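Local coordinates for beta-lactamase (Klebsiella pneumoniae, PDB 6KBY), which probably hydrolyses beta-lactam antibiotics as a class C beta-lactamase, opening their ring to a substituted beta-amino acid, and here holds AMP in its pocket, at residues K16-V19 and D20-Q24; R239-Q242 and A243-Q247; R355-V358 and A359-L363. All blocks are in the same frame, centred on the assembly; numbering follows the deposited sequence.

All three contacts are local: contacts 1 and 3 join successive turns of one helix, and contact 2 joins the last turn of a helix to the turn that ends it. Along the chain they come in series, on helices 11-30, 234-244 and 352-364. Contacts 1 and 3 are neighbours, their centres 11 Å apart; L22 packs on I362 and K361, so the first and last helices of the chain meet on one face of the antiparallel sheet. Contact 2, its centre 24 Å from that of contact 1 and 19 Å from that of contact 3, packs on the other face. Together they illustrate the class C arrangement, a central sheet with helices on both faces.

Contact 1 of 3, residues K16-V19 and D20-Q24; sequences KDTV and DDLIQ
Helical i to i+4 bonds run from D20 N to K16 O (2.8 Å), from D21 N to D17 O and from I23 N to V19 O, whereas L22 N makes weak bonds to both T18 O and V19 O. Over the first of these turns K16 and D20 form a salt bridge. K16 turns CG to the side of its carbonyl carbon (chi1 -179°) and stays extended until a bend at chi4 brings NZ to the syn lone pair of D20 OD2, 2.7 Å away. Water 1 closes a second route, accepting from K16 NZ and donating to D20 OD1, which also bonds Y50 on strand 44-50. Water 2 donates to D20 OD2 and to D17 OD1, and probably eases the proximity of the two carboxylates. This helix, 11-30, is the N-terminal one of the class C fold and packs on one face of the antiparallel sheet near its outer strand 44-50. Its sheet-facing side carries V19 and I23, which lie side by side and point the same way, with V19 CG1 3.8 Å from I23 CG1. Both side chains rest on V37 and Y50, and V19 also touches I362 of helix 352-364.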
loop_
_atom_site.group_PDB
_atom_site.type_symbol
_atom_site.label_atom_id
_atom_site.label_comp_id
_atom_site.label_asym_id
_atom_site.label_seq_id
_atom_site.Cartn_x
_atom_site.Cartn_y
_atom_site.Cartn_z
ATOM N N LYS A 16 -5.514 -17.803 16.447
ATOM C CA LYS A 16 -5.926 -16.740 17.358
ATOM C C LYS A 16 -4.958 -16.611 18.525
ATOM O O LYS A 16 -4.607 -15.496 18.924
ATOM C CB LYS A 16 -7.351 -16.980 17.860
ATOM C CG LYS A 16 -7.848 -15.882 18.791
ATOM C CD LYS A 16 -9.304 -16.081 19.163
ATOM C CE LYS A 16 -9.843 -14.886 19.930
ATOM N NZ LYS A 16 -9.159 -14.706 21.244
ATOM N N ASP A 17 -4.511 -17.741 19.086
ATOM C CA ASP A 17 -3.549 -17.687 20.183
ATOM C C ASP A 17 -2.256 -17.019 19.738
ATOM O O ASP A 17 -1.699 -16.175 20.451
ATOM C CB ASP A 17 -3.252 -19.095 20.699
ATOM C CG ASP A 17 -4.426 -19.724 21.427
ATOM O OD1 ASP A 17 -5.368 -19.001 21.812
ATOM O OD2 ASP A 17 -4.391 -20.959 21.622
ATOM N N THR A 18 -1.746 -17.411 18.573
ATOM C CA THR A 18 -0.519 -16.805 18.065
ATOM C C THR A 18 -0.680 -15.304 17.899
ATOM O O THR A 18 0.194 -14.521 18.294
ATOM C CB THR A 18 -0.138 -17.442 16.730
ATOM O OG1 THR A 18 0.126 -18.830 16.938
ATOM C CG2 THR A 18 1.100 -16.769 16.145
ATOM N N VAL A 19 -1.792 -14.883 17.301
ATOM C CA VAL A 19 -2.002 -13.462 17.033
ATOM C C VAL A 19 -2.212 -12.692 18.334
ATOM O O VAL A 19 -1.552 -11.677 18.582
ATOM C CB VAL A 19 -3.156 -13.261 16.033
ATOM C CG1 VAL A 19 -3.409 -11.775 15.793
ATOM C CG2 VAL A 19 -2.857 -13.968 14.715
ATOM N N ASP A 20 -3.118 -13.177 19.195
ATOM C CA ASP A 20 -3.364 -12.526 20.484
ATOM C C ASP A 20 -2.068 -12.337 21.262
ATOM O O ASP A 20 -1.825 -11.276 21.847
ATOM C CB ASP A 20 -4.296 -13.389 21.343
ATOM C CG ASP A 20 -5.750 -13.349 20.915
ATOM O OD1 ASP A 20 -6.132 -12.569 20.022
ATOM O OD2 ASP A 20 -6.535 -14.114 21.528
ATOM N N ASP A 21 -1.235 -13.382 21.305
ATOM C CA ASP A 21 -0.026 -13.356 22.119
ATOM C C ASP A 21 0.991 -12.341 21.629
ATOM O O ASP A 21 1.839 -11.910 22.417
ATOM C CB ASP A 21 0.617 -14.741 22.180
ATOM C CG ASP A 21 -0.157 -15.713 23.058
ATOM O OD1 ASP A 21 -1.155 -15.302 23.689
ATOM O OD2 ASP A 21 0.237 -16.898 23.107
ATOM N N LEU A 22 0.948 -11.976 20.346
ATOM C CA LEU A 22 1.819 -10.933 19.819
ATOM C C LEU A 22 1.167 -9.556 19.860
ATOM O O LEU A 22 1.841 -8.561 20.152
ATOM C CB LEU A 22 2.227 -11.260 18.381
ATOM C CG LEU A 22 3.132 -12.484 18.266
ATOM C CD1 LEU A 22 3.179 -13.000 16.837
ATOM C CD2 LEU A 22 4.532 -12.154 18.748
ATOM N N ILE A 23 -0.129 -9.474 19.566
ATOM C CA ILE A 23 -0.786 -8.176 19.432
ATOM C C ILE A 23 -1.043 -7.532 20.786
ATOM O O ILE A 23 -0.898 -6.315 20.931
ATOM C CB ILE A 23 -2.071 -8.313 18.597
ATOM C CG1 ILE A 23 -1.724 -8.696 17.154
ATOM C CG2 ILE A 23 -2.903 -7.030 18.648
ATOM C CD1 ILE A 23 -0.921 -7.637 16.397
ATOM N N GLN A 24 -1.455 -8.305 21.792
ATOM C CA GLN A 24 -1.738 -7.683 23.086
ATOM C C GLN A 24 -0.516 -7.006 23.687
ATOM O O GLN A 24 -0.621 -5.832 24.085
ATOM C CB GLN A 24 -2.445 -8.659 24.029
ATOM C CG GLN A 24 -3.845 -8.991 23.572
ATOM C CD GLN A 24 -4.558 -9.892 24.547
ATOM O OE1 GLN A 24 -3.936 -10.731 25.199
ATOM N NE2 GLN A 24 -5.867 -9.712 24.673
HETATM O O HOH W 1 -8.729 -11.898 20.382
HETATM O O HOH W 2 -5.868 -16.513 22.732
#

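Contact 2 of 3, residues R239-Q242 and A243-Q247; sequences RYVQ and ANMGQ
The amide nitrogen of N244 hangs over the ring of Y240, with ND2 3.7 Å above the ring plane and over its centre, while the amide plane stands almost upright on the ring at 88°. The same ND2 donates to Y240 O at 2.9 Å, from above the carbonyl plane. N244 N bonds that oxygen from the opposite face, so two donors of one residue grip a single acceptor and fix the turn of the asparagine. Its other end is held too: N244 OD1 accepts from H264 and from water 3, which also makes a weak bond with Y240 OH. With CG beside its carbonyl carbon (chi1 -175°), the Y240 ring lies under the asparagine amide; it also stacks on F76, and its hydroxyl bonds T75, one residue beyond the lysine of a probable SxxK motif.

Here helix 234-244 stops in a Schellman motif. G246, with a positive phi of 67°, is the C' residue; Q247 N reaches back to Q242 O at 3.0 Å and G246 N to A243 O. Q242 O takes a second bond, from M245 N on the opposite face of its carbonyl plane. The side chains of Q242 and Q247 also meet: Q242 NE2 donates weakly to Q247 OE1 at 3.1 Å, with the two amide planes nearly perpendicular, and Q242 OE1 turns to N45. On another side of the helix V241 and M245 run alongside each other, V241 CG1 lying 3.8 Å from the M245 CE methyl. Both pack on F334 of strand 328-335, and M245 also meets T40 of strand 34-41.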
loop_
_atom_site.group_PDB
_atom_site.type_symbol
_atom_site.label_atom_id
_atom_site.label_comp_id
_atom_site.label_asym_id
_atom_site.label_seq_id
_atom_site.Cartn_x
_atom_site.Cartn_y
_atom_site.Cartn_z
ATOM N N ARG A 239 -9.650 -9.122 1.452
ATOM C CA ARG A 239 -10.157 -9.450 0.123
ATOM C C ARG A 239 -9.176 -9.003 -0.959
ATOM O O ARG A 239 -8.914 -9.735 -1.919
ATOM C CB ARG A 239 -11.528 -8.807 -0.083
ATOM C CG ARG A 239 -12.155 -9.164 -1.411
ATOM C CD ARG A 239 -13.587 -8.665 -1.565
ATOM N NE ARG A 239 -14.028 -8.888 -2.936
ATOM C CZ ARG A 239 -14.571 -10.020 -3.371
ATOM N NH1 ARG A 239 -14.767 -11.035 -2.536
ATOM N NH2 ARG A 239 -14.920 -10.139 -4.645
ATOM N N TYR A 240 -8.605 -7.809 -0.798
ATOM C CA TYR A 240 -7.600 -7.301 -1.733
ATOM C C TYR A 240 -6.395 -8.228 -1.786
ATOM O O TYR A 240 -5.854 -8.500 -2.867
ATOM C CB TYR A 240 -7.181 -5.919 -1.252
ATOM C CG TYR A 240 -6.222 -5.091 -2.078
ATOM C CD1 TYR A 240 -6.482 -4.770 -3.407
ATOM C CD2 TYR A 240 -5.105 -4.530 -1.476
ATOM C CE1 TYR A 240 -5.631 -3.941 -4.123
ATOM C CE2 TYR A 240 -4.256 -3.706 -2.174
ATOM C CZ TYR A 240 -4.523 -3.415 -3.498
ATOM O OH TYR A 240 -3.700 -2.566 -4.207
ATOM N N VAL A 241 -5.959 -8.720 -0.626
ATOM C CA VAL A 241 -4.844 -9.664 -0.584
ATOM C C VAL A 241 -5.208 -10.960 -1.304
ATOM O O VAL A 241 -4.432 -11.480 -2.114
ATOM C CB VAL A 241 -4.414 -9.899 0.875
ATOM C CG1 VAL A 241 -3.475 -11.094 0.987
ATOM C CG2 VAL A 241 -3.763 -8.639 1.439
ATOM N N GLN A 242 -6.401 -11.498 -1.027
ATOM C CA GLN A 242 -6.834 -12.710 -1.716
ATOM C C GLN A 242 -6.919 -12.499 -3.220
ATOM O O GLN A 242 -6.551 -13.387 -4.001
ATOM C CB GLN A 242 -8.181 -13.183 -1.167
ATOM C CG GLN A 242 -8.119 -13.729 0.239
ATOM C CD GLN A 242 -9.217 -14.737 0.479
ATOM O OE1 GLN A 242 -10.375 -14.368 0.676
ATOM N NE2 GLN A 242 -8.870 -16.017 0.429
ATOM N N ALA A 243 -7.439 -11.348 -3.646
ATOM C CA ALA A 243 -7.517 -11.058 -5.075
ATOM C C ALA A 243 -6.125 -11.012 -5.696
ATOM O O ALA A 243 -5.912 -11.486 -6.823
ATOM C CB ALA A 243 -8.239 -9.726 -5.285
ATOM N N ASN A 244 -5.164 -10.435 -4.970
ATOM C CA ASN A 244 -3.772 -10.418 -5.399
ATOM C C ASN A 244 -3.153 -11.809 -5.457
ATOM O O ASN A 244 -2.114 -11.973 -6.104
ATOM C CB ASN A 244 -2.946 -9.485 -4.507
ATOM C CG ASN A 244 -2.955 -8.055 -5.010
ATOM O OD1 ASN A 244 -2.248 -7.726 -5.965
ATOM N ND2 ASN A 244 -3.770 -7.198 -4.389
ATOM N N MET A 245 -3.767 -12.808 -4.826
ATOM C CA MET A 245 -3.326 -14.193 -4.933
ATOM C C MET A 245 -4.242 -15.030 -5.813
ATOM O O MET A 245 -4.137 -16.262 -5.815
ATOM C CB MET A 245 -3.158 -14.811 -3.545
ATOM C CG MET A 245 -2.093 -14.099 -2.726
ATOM S SD MET A 245 -1.607 -14.957 -1.214
ATOM C CE MET A 245 -3.053 -14.735 -0.189
ATOM N N GLY A 246 -5.128 -14.391 -6.572
ATOM C CA GLY A 246 -5.963 -15.100 -7.519
ATOM C C GLY A 246 -6.974 -16.029 -6.893
ATOM O O GLY A 246 -7.431 -16.970 -7.548
ATOM N N GLN A 247 -7.343 -15.797 -5.639
ATOM C CA GLN A 247 -8.184 -16.741 -4.920
ATOM C C GLN A 247 -9.672 -16.509 -5.115
ATOM O O GLN A 247 -10.471 -17.363 -4.713
ATOM C CB GLN A 247 -7.874 -16.686 -3.427
ATOM C CG GLN A 247 -6.502 -17.200 -3.062
ATOM C CD GLN A 247 -6.282 -17.156 -1.562
ATOM O OE1 GLN A 247 -6.094 -16.091 -0.985
ATOM N NE2 GLN A 247 -6.331 -18.313 -0.921
HETATM O O HOH W 3 -2.570 -4.934 -6.087
#

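Contact 3 of 3, residues R355-V358 and A359-L363; sequences RVTV and AYKIL
V358 and I362 form the close-packed side of this helical stretch, lying alongside one another and pointing the same way, with V358 CG1 3.7 Å from I362 CD1. The isoleucine sets CG1 beside its backbone N (chi1 -67°) and extends back along the helix, passing V358 O with CG1 at 3.3 Å before its end methyl meets the valine. This apolar pair is enclosed on two sides: V358 rests on M344 and I362 on I342, both of strand 340-346, while L22 of helix 11-30 touches both members. A359, with its methyl 3.4 Å from R355 O, adds to the face that meets the sheet, where its small side chain touches I342, M344 and Y331.

T357 and K361 make the solvent-side counterpart one residue back along the helix, as close but more open. The lysine is exposed and extended beyond CG; CG passes T357 O at 3.4 Å, and CE then comes to 3.7 Å from T357 CG2. The chi1 of T357 (-63°) puts CG2 beside the carbonyl carbon, facing the lysine, and OG1 beside the backbone N, where it bonds D353 O one turn earlier. The end of the Y360 side chain leads off from this turn and touches L288 of helix 288-294, which also supplies partners for V356 and T357.

Beneath both sides runs regular alpha-helical bonding, from A359 N to R355 O at 3.0 Å through I362 N to V358 O at 2.9 Å. Toward the pocket, R355 makes a cation-pi contact with Y350 and gives NH1 to A330 O and NH2 to Y350 O and to the hydroxyl of S324, an AMP-binding residue, so this C-terminal helix of the class C fold joins the sheet to the ligand site.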
loop_
_atom_site.group_PDB
_atom_site.type_symbol
_atom_site.label_atom_id
_atom_site.label_comp_id
_atom_site.label_asym_id
_atom_site.label_seq_id
_atom_site.Cartn_x
_atom_site.Cartn_y
_atom_site.Cartn_z
ATOM N N ARG A 355 5.933 -3.825 13.118
ATOM C CA ARG A 355 4.913 -4.362 12.217
ATOM C C ARG A 355 5.448 -5.572 11.473
ATOM O O ARG A 355 4.799 -6.625 11.400
ATOM C CB ARG A 355 4.502 -3.303 11.189
ATOM C CG ARG A 355 4.082 -1.982 11.781
ATOM C CD ARG A 355 3.657 -0.990 10.714
ATOM N NE ARG A 355 3.760 0.371 11.224
ATOM C CZ ARG A 355 3.551 1.464 10.493
ATOM N NH1 ARG A 355 3.200 1.361 9.214
ATOM N NH2 ARG A 355 3.697 2.663 11.048
ATOM N N VAL A 356 6.641 -5.426 10.901
ATOM C CA VAL A 356 7.229 -6.473 10.079
ATOM C C VAL A 356 7.554 -7.702 10.917
ATOM O O VAL A 356 7.316 -8.841 10.497
ATOM C CB VAL A 356 8.482 -5.902 9.395
ATOM C CG1 VAL A 356 9.289 -7.013 8.763
ATOM C CG2 VAL A 356 8.094 -4.820 8.388
ATOM N N THR A 357 8.103 -7.489 12.112
ATOM C CA THR A 357 8.478 -8.611 12.969
ATOM C C THR A 357 7.252 -9.417 13.390
ATOM O O THR A 357 7.253 -10.655 13.345
ATOM C CB THR A 357 9.251 -8.091 14.185
ATOM O OG1 THR A 357 10.467 -7.468 13.752
ATOM C CG2 THR A 357 9.577 -9.235 15.142
ATOM N N VAL A 358 6.192 -8.729 13.813
ATOM C CA VAL A 358 4.967 -9.421 14.203
ATOM C C VAL A 358 4.389 -10.200 13.026
ATOM O O VAL A 358 4.013 -11.371 13.160
ATOM C CB VAL A 358 3.960 -8.425 14.803
ATOM C CG1 VAL A 358 2.590 -9.061 14.933
ATOM C CG2 VAL A 358 4.449 -7.936 16.161
ATOM N N ALA A 359 4.335 -9.570 11.849
ATOM C CA ALA A 359 3.811 -10.258 10.673
ATOM C C ALA A 359 4.647 -11.487 10.331
ATOM O O ALA A 359 4.106 -12.541 9.974
ATOM C CB ALA A 359 3.773 -9.297 9.487
ATOM N N TYR A 360 5.972 -11.357 10.402
ATOM C CA TYR A 360 6.851 -12.484 10.118
ATOM C C TYR A 360 6.591 -13.636 11.083
ATOM O O TYR A 360 6.500 -14.798 10.668
ATOM C CB TYR A 360 8.305 -12.009 10.197
ATOM C CG TYR A 360 9.316 -13.110 10.000
ATOM C CD1 TYR A 360 9.694 -13.519 8.728
ATOM C CD2 TYR A 360 9.895 -13.742 11.085
ATOM C CE1 TYR A 360 10.628 -14.538 8.552
ATOM C CE2 TYR A 360 10.819 -14.753 10.920
ATOM C CZ TYR A 360 11.181 -15.146 9.658
ATOM O OH TYR A 360 12.105 -16.158 9.508
ATOM N N LYS A 361 6.457 -13.329 12.375
ATOM C CA LYS A 361 6.185 -14.380 13.349
ATOM C C LYS A 361 4.843 -15.045 13.083
ATOM O O LYS A 361 4.719 -16.271 13.188
ATOM C CB LYS A 361 6.239 -13.806 14.759
ATOM C CG LYS A 361 7.637 -13.423 15.204
ATOM C CD LYS A 361 7.572 -12.708 16.538
ATOM C CE LYS A 361 8.945 -12.371 17.082
ATOM N NZ LYS A 361 8.841 -11.525 18.305
ATOM N N ILE A 362 3.820 -14.262 12.753
ATOM C CA ILE A 362 2.506 -14.842 12.500
ATOM C C ILE A 362 2.537 -15.740 11.270
ATOM O O ILE A 362 2.118 -16.904 11.324
ATOM C CB ILE A 362 1.430 -13.748 12.396
ATOM C CG1 ILE A 362 1.238 -13.077 13.752
ATOM C CG2 ILE A 362 0.114 -14.350 11.912
ATOM C CD1 ILE A 362 0.390 -11.826 13.701
ATOM N N LEU A 363 3.026 -15.225 10.141
ATOM C CA LEU A 363 3.013 -16.055 8.941
ATOM C C LEU A 363 3.897 -17.290 9.106
ATOM O O LEU A 363 3.550 -18.377 8.631
ATOM C CB LEU A 363 3.389 -15.240 7.705
ATOM C CG LEU A 363 2.396 -14.148 7.268
ATOM C CD1 LEU A 363 2.752 -13.626 5.884
ATOM C CD2 LEU A 363 0.948 -14.621 7.306
#